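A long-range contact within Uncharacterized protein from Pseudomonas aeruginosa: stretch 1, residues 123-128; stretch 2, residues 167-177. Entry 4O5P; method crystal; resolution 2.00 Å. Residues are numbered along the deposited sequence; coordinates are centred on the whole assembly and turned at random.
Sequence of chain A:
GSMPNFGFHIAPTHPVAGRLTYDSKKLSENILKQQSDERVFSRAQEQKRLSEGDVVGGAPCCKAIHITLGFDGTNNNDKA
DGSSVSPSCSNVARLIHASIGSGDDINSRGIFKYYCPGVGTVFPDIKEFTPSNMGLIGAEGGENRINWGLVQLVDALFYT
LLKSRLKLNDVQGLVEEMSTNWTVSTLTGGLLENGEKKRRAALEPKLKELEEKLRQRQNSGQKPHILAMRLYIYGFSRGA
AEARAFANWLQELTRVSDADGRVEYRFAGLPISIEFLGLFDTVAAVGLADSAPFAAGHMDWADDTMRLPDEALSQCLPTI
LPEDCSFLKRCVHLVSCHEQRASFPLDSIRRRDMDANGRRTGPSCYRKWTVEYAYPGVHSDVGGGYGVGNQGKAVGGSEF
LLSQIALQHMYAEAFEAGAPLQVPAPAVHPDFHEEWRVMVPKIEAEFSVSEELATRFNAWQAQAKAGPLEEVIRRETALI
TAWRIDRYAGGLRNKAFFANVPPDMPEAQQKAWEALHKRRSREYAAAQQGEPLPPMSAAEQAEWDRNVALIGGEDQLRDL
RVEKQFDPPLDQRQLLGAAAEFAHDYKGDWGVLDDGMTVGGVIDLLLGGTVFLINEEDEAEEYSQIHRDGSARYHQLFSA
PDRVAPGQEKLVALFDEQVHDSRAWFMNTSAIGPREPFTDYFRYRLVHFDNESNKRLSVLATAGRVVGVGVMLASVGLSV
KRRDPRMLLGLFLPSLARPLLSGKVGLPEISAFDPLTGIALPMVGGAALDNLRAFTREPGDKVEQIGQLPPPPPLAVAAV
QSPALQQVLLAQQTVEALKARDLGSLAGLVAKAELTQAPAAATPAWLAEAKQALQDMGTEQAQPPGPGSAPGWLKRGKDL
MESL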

ATOM      1  N   PHE A 123       4.263  -9.089  12.661  1.00 19.06           N
ATOM      2  CA  PHE A 123       3.054  -8.682  13.365  1.00 21.44           C
ATOM      3  C   PHE A 123       2.620  -9.835  14.268  1.00 19.78           C
ATOM      4  O   PHE A 123       1.924 -10.753  13.816  1.00 20.66           O
ATOM      5  CB  PHE A 123       1.931  -8.370  12.372  1.00 17.29           C
ATOM      6  CG  PHE A 123       0.797  -7.553  12.961  1.00 21.40           C
ATOM      7  CD1 PHE A 123       0.844  -7.112  14.280  1.00 24.07           C
ATOM      8  CD2 PHE A 123      -0.323  -7.245  12.195  1.00 19.94           C
ATOM      9  CE1 PHE A 123      -0.197  -6.365  14.820  1.00 21.26           C
ATOM     10  CE2 PHE A 123      -1.368  -6.498  12.731  1.00 22.22           C
ATOM     11  CZ  PHE A 123      -1.303  -6.067  14.050  1.00 20.43           C
ATOM     12  N   PRO A 124       3.043  -9.795  15.539  1.00 22.91           N
ATOM     13  CA  PRO A 124       2.788 -10.896  16.486  1.00 25.61           C
ATOM     14  C   PRO A 124       1.297 -11.155  16.675  1.00 24.09           C
ATOM     15  O   PRO A 124       0.909 -12.312  16.784  1.00 24.73           O
ATOM     16  CB  PRO A 124       3.409 -10.386  17.790  1.00 26.89           C
ATOM     17  CG  PRO A 124       4.474  -9.405  17.344  1.00 22.31           C
ATOM     18  CD  PRO A 124       3.896  -8.740  16.120  1.00 23.60           C
ATOM     19  N   ASP A 125       0.487 -10.096  16.665  1.00 24.91           N
ATOM     20  CA  ASP A 125      -0.953 -10.198  16.905  1.00 25.93           C
ATOM     21  C   ASP A 125      -1.688 -11.091  15.902  1.00 26.84           C
ATOM     22  O   ASP A 125      -2.776 -11.601  16.195  1.00 32.15           O
ATOM     23  CB  ASP A 125      -1.607  -8.805  16.921  1.00 24.25           C
ATOM     24  CG  ASP A 125      -1.104  -7.929  18.056  1.00 30.92           C
ATOM     25  OD1 ASP A 125       0.080  -8.073  18.443  1.00 32.50           O
ATOM     26  OD2 ASP A 125      -1.890  -7.085  18.555  1.00 25.55           O
ATOM     27  N   ILE A 126      -1.103 -11.260  14.719  1.00 22.74           N
ATOM     28  CA  ILE A 126      -1.666 -12.136  13.691  1.00 22.46           C
ATOM     29  C   ILE A 126      -0.720 -13.316  13.415  1.00 22.03           C
ATOM     30  O   ILE A 126      -0.845 -14.017  12.404  1.00 20.86           O
ATOM     31  CB  ILE A 126      -1.962 -11.368  12.388  1.00 21.90           C
ATOM     32  CG1 ILE A 126      -0.688 -10.719  11.840  1.00 20.24           C
ATOM     33  CG2 ILE A 126      -3.073 -10.318  12.623  1.00 20.12           C
ATOM     34  CD1 ILE A 126      -0.773 -10.382  10.362  1.00 18.48           C
ATOM     35  N   LYS A 127       0.223 -13.505  14.333  1.00 20.85           N
ATOM     36  CA  LYS A 127       1.221 -14.586  14.275  1.00 25.14           C
ATOM     37  C   LYS A 127       2.072 -14.592  13.008  1.00 24.08           C
ATOM     38  O   LYS A 127       2.456 -15.654  12.514  1.00 21.17           O
ATOM     39  CB  LYS A 127       0.573 -15.953  14.511  1.00 27.52           C
ATOM     40  CG  LYS A 127       0.014 -16.106  15.920  1.00 30.54           C
ATOM     41  CD  LYS A 127      -0.609 -17.477  16.141  1.00 33.80           C
ATOM     42  CE  LYS A 127      -1.899 -17.605  15.378  1.00 31.49           C
ATOM     43  NZ  LYS A 127      -2.786 -18.602  16.034  1.00 44.52           N
ATOM     44  N   GLU A 128       2.350 -13.398  12.483  1.00 22.81           N
ATOM     45  CA  GLU A 128       3.257 -13.237  11.357  1.00 20.52           C
ATOM     46  C   GLU A 128       4.611 -12.975  11.978  1.00 21.52           C
ATOM     47  O   GLU A 128       4.896 -11.852  12.405  1.00 21.72           O
ATOM     48  CB  GLU A 128       2.829 -12.043  10.507  1.00 16.68           C
ATOM     49  CG  GLU A 128       3.644 -11.836   9.227  1.00 23.81           C
ATOM     50  CD  GLU A 128       2.905 -10.957   8.233  1.00 23.54           C
ATOM     51  OE1 GLU A 128       1.653 -11.048   8.190  1.00 19.85           O
ATOM     52  OE2 GLU A 128       3.557 -10.173   7.508  1.00 21.47           O
ATOM     53  N   LYS A 167      -7.959 -10.493  25.133  1.00 38.67           N
ATOM     54  CA  LYS A 167      -6.675 -11.171  25.248  1.00 37.00           C
ATOM     55  C   LYS A 167      -6.109 -11.482  23.864  1.00 37.07           C
ATOM     56  O   LYS A 167      -6.842 -11.906  22.972  1.00 40.23           O
ATOM     57  CB  LYS A 167      -6.794 -12.451  26.075  1.00 39.69           C
ATOM     58  CG  LYS A 167      -6.701 -12.228  27.580  1.00 39.98           C
ATOM     59  CD  LYS A 167      -7.029 -13.506  28.325  1.00 42.90           C
ATOM     60  CE  LYS A 167      -8.374 -14.056  27.876  1.00 45.89           C
ATOM     61  NZ  LYS A 167      -9.432 -13.017  27.961  1.00 43.01           N
ATOM     62  N   LEU A 168      -4.806 -11.253  23.715  1.00 34.60           N
ATOM     63  CA  LEU A 168      -4.051 -11.512  22.490  1.00 37.38           C
ATOM     64  C   LEU A 168      -4.367 -12.880  21.866  1.00 39.47           C
ATOM     65  O   LEU A 168      -4.407 -13.023  20.638  1.00 36.64           O
ATOM     66  CB  LEU A 168      -2.559 -11.379  22.798  1.00 29.12           C
ATOM     67  CG  LEU A 168      -1.525 -11.523  21.686  1.00 34.89           C
ATOM     68  CD1 LEU A 168      -0.395 -10.541  21.910  1.00 41.88           C
ATOM     69  CD2 LEU A 168      -0.980 -12.915  21.670  1.00 37.52           C
ATOM     70  N   ASN A 169      -4.597 -13.876  22.721  1.00 40.15           N
ATOM     71  CA  ASN A 169      -4.982 -15.207  22.264  1.00 42.85           C
ATOM     72  C   ASN A 169      -6.283 -15.145  21.475  1.00 36.18           C
ATOM     73  O   ASN A 169      -6.415 -15.751  20.402  1.00 41.85           O
ATOM     74  CB  ASN A 169      -5.141 -16.154  23.459  1.00 43.88           C
ATOM     75  CG  ASN A 169      -5.508 -17.569  23.038  1.00 48.51           C
ATOM     76  OD1 ASN A 169      -4.688 -18.286  22.455  1.00 52.97           O
ATOM     77  ND2 ASN A 169      -6.739 -17.980  23.335  1.00 48.82           N
ATOM     78  N   ASP A 170      -7.237 -14.389  22.003  1.00 36.18           N
ATOM     79  CA  ASP A 170      -8.542 -14.263  21.362  1.00 42.15           C
ATOM     80  C   ASP A 170      -8.526 -13.406  20.100  1.00 30.42           C
ATOM     81  O   ASP A 170      -9.218 -13.732  19.142  1.00 33.79           O
ATOM     82  CB  ASP A 170      -9.595 -13.761  22.350  1.00 40.67           C
ATOM     83  CG  ASP A 170     -10.228 -14.887  23.133  1.00 48.74           C
ATOM     84  OD1 ASP A 170      -9.527 -15.491  23.970  1.00 47.59           O
ATOM     85  OD2 ASP A 170     -11.419 -15.184  22.900  1.00 52.65           O
ATOM     86  N   VAL A 171      -7.757 -12.321  20.098  1.00 31.04           N
ATOM     87  CA  VAL A 171      -7.567 -11.543  18.876  1.00 30.80           C
ATOM     88  C   VAL A 171      -7.036 -12.499  17.796  1.00 32.60           C
ATOM     89  O   VAL A 171      -7.642 -12.637  16.724  1.00 28.59           O
ATOM     90  CB  VAL A 171      -6.594 -10.356  19.071  1.00 29.00           C
ATOM     91  CG1 VAL A 171      -6.193  -9.766  17.731  1.00 28.25           C
ATOM     92  CG2 VAL A 171      -7.213  -9.279  19.946  1.00 31.12           C
ATOM     93  N   GLN A 172      -5.926 -13.178  18.106  1.00 33.05           N
ATOM     94  CA  GLN A 172      -5.327 -14.166  17.197  1.00 30.22           C
ATOM     95  C   GLN A 172      -6.345 -15.161  16.644  1.00 30.53           C
ATOM     96  O   GLN A 172      -6.383 -15.422  15.432  1.00 30.11           O
ATOM     97  CB  GLN A 172      -4.224 -14.936  17.912  1.00 32.12           C
ATOM     98  CG  GLN A 172      -2.945 -14.151  18.099  1.00 31.83           C
ATOM     99  CD  GLN A 172      -1.942 -14.896  18.934  1.00 34.25           C
ATOM    100  OE1 GLN A 172      -2.288 -15.865  19.613  1.00 39.14           O
ATOM    101  NE2 GLN A 172      -0.684 -14.458  18.890  1.00 35.56           N
ATOM    102  N   GLY A 173      -7.168 -15.715  17.531  1.00 29.61           N
ATOM    103  CA  GLY A 173      -8.186 -16.668  17.118  1.00 30.39           C
ATOM    104  C   GLY A 173      -9.271 -16.072  16.235  1.00 29.05           C
ATOM    105  O   GLY A 173      -9.819 -16.745  15.357  1.00 24.95           O
ATOM    106  N   LEU A 174      -9.597 -14.808  16.476  1.00 26.67           N
ATOM    107  CA  LEU A 174     -10.650 -14.148  15.723  1.00 24.84           C
ATOM    108  C   LEU A 174     -10.153 -13.936  14.309  1.00 22.43           C
ATOM    109  O   LEU A 174     -10.830 -14.303  13.345  1.00 20.35           O
ATOM    110  CB  LEU A 174     -11.021 -12.806  16.374  1.00 21.22           C
ATOM    111  CG  LEU A 174     -11.822 -12.924  17.669  1.00 25.71           C
ATOM    112  CD1 LEU A 174     -11.649 -11.679  18.515  1.00 26.75           C
ATOM    113  CD2 LEU A 174     -13.291 -13.153  17.379  1.00 23.97           C
ATOM    114  N   VAL A 175      -8.950 -13.375  14.207  1.00 22.32           N
ATOM    115  CA  VAL A 175      -8.315 -13.143  12.914  1.00 24.21           C
ATOM    116  C   VAL A 175      -8.208 -14.460  12.146  1.00 23.11           C
ATOM    117  O   VAL A 175      -8.487 -14.493  10.959  1.00 21.99           O
ATOM    118  CB  VAL A 175      -6.922 -12.492  13.070  1.00 23.69           C
ATOM    119  CG1 VAL A 175      -6.168 -12.457  11.722  1.00 21.18           C
ATOM    120  CG2 VAL A 175      -7.057 -11.090  13.647  1.00 22.83           C
ATOM    121  N   GLU A 176      -7.834 -15.546  12.829  1.00 27.74           N
ATOM    122  CA  GLU A 176      -7.761 -16.855  12.166  1.00 24.00           C
ATOM    123  C   GLU A 176      -9.118 -17.361  11.668  1.00 23.86           C
ATOM    124  O   GLU A 176      -9.213 -17.915  10.569  1.00 25.89           O
ATOM    125  CB  GLU A 176      -7.169 -17.899  13.108  1.00 29.89           C
ATOM    126  CG  GLU A 176      -5.672 -17.781  13.337  1.00 31.80           C
ATOM    127  CD  GLU A 176      -5.153 -18.928  14.168  1.00 37.06           C
ATOM    128  OE1 GLU A 176      -5.899 -19.400  15.057  1.00 38.38           O
ATOM    129  OE2 GLU A 176      -4.015 -19.370  13.926  1.00 36.06           O
ATOM    130  N   GLU A 177     -10.149 -17.197  12.496  1.00 22.61           N
ATOM    131  CA  GLU A 177     -11.523 -17.582  12.150  1.00 24.44           C
ATOM    132  C   GLU A 177     -12.104 -16.792  10.984  1.00 23.92           C
ATOM    133  O   GLU A 177     -12.936 -17.315  10.235  1.00 23.83           O
ATOM    134  CB  GLU A 177     -12.451 -17.416  13.362  1.00 24.52           C
ATOM    135  CG  GLU A 177     -12.221 -18.424  14.483  1.00 29.61           C
ATOM    136  CD  GLU A 177     -13.085 -18.138  15.710  1.00 34.35           C
ATOM    137  OE1 GLU A 177     -14.200 -17.585  15.546  1.00 38.03           O
ATOM    138  OE2 GLU A 177     -12.642 -18.453  16.836  1.00 32.48           O
TER

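A tight turn can dock on a helix without presenting a hydrophobic face of any size, provided that its backbone carbonyls and one long side chain are well placed. The contact between residues 123-128 and 167-177 of this Pseudomonas aeruginosa protein is a compact example. It buries 371 Å² over both sides, and three residues, Lys127, Gln172 and Asp125, cover the most surface.

The turn first organises itself. Phe123 N donates to Glu128 O at 2.8 Å and Glu128 N returns a bond to Phe123 O at 3.0 Å, so the two ends of the stretch are tied together, while Lys127 N reaches Pro124 O at 2.8 Å across the short 3-10 segment. Lys127 adopts positive backbone angles (57/34), a left-handed conformation that is less usual for a residue with a CB, and from there its CA-to-CB bond points toward the helix.

Gln172 is the centre of the helical side. Its CA lies 5.5 Å from the CA of Ile126, the nearest pairing of the two backbones, and its CB points toward the turn. With chi1 at m and chi2 at t, the side chain runs out along the turn. Its CG packs 3.2 Å from Asp125 O, and its amide NE2 gives a weak hydrogen bond to Pro124 O, 3.4 Å long with an angle of 157° at the hydrogen. That carbonyl is already the acceptor for Lys127 N, so the glutamine adds a second, looser donor to an oxygen engaged within the turn. The same NE2 lies 3.5 Å from Lys127 CG, which shows how closely the aliphatic part of the lysine passes the amide.

Lys127 then continues to the shorter of the two hydrogen bonds across the contact. Its NZ forms a salt bridge with Glu176 OE2 at 2.6 Å, a short separation in which charge attraction and a hydrogen bond coincide. Glu176 follows Gln172 by four residues, about one helical turn, which lets a single lysine pass the first side chain and end at the second. The CB of Glu176 points sideways, yet the end of its side chain comes nearer and supplies the carboxylate.

Asp125 contributes differently. Its CB points sideways, and besides the contact of Asp125 O with Gln172 CG, Asp125 O lies 4.2 Å from Val171 CG1 and Asp125 OD1 lies 4.3 Å from Leu168 CD1. Its OD2 is hydrogen-bonded elsewhere in the structure. The closest partner atoms of Asp125 on this helix are all carbons, and no salt bridge to the helix is formed.

Apolar packing is modest. Ile126 CG2 meets Val175 CG1 at 3.9 Å, even though the CB of Ile126 points away from the helix; the branch at CB is what allows a methyl to reach back. The general lesson is that a few well-aimed contacts, spaced to match the helical repeat, can join two stretches whose touching residues are at least 43 positions apart in sequence.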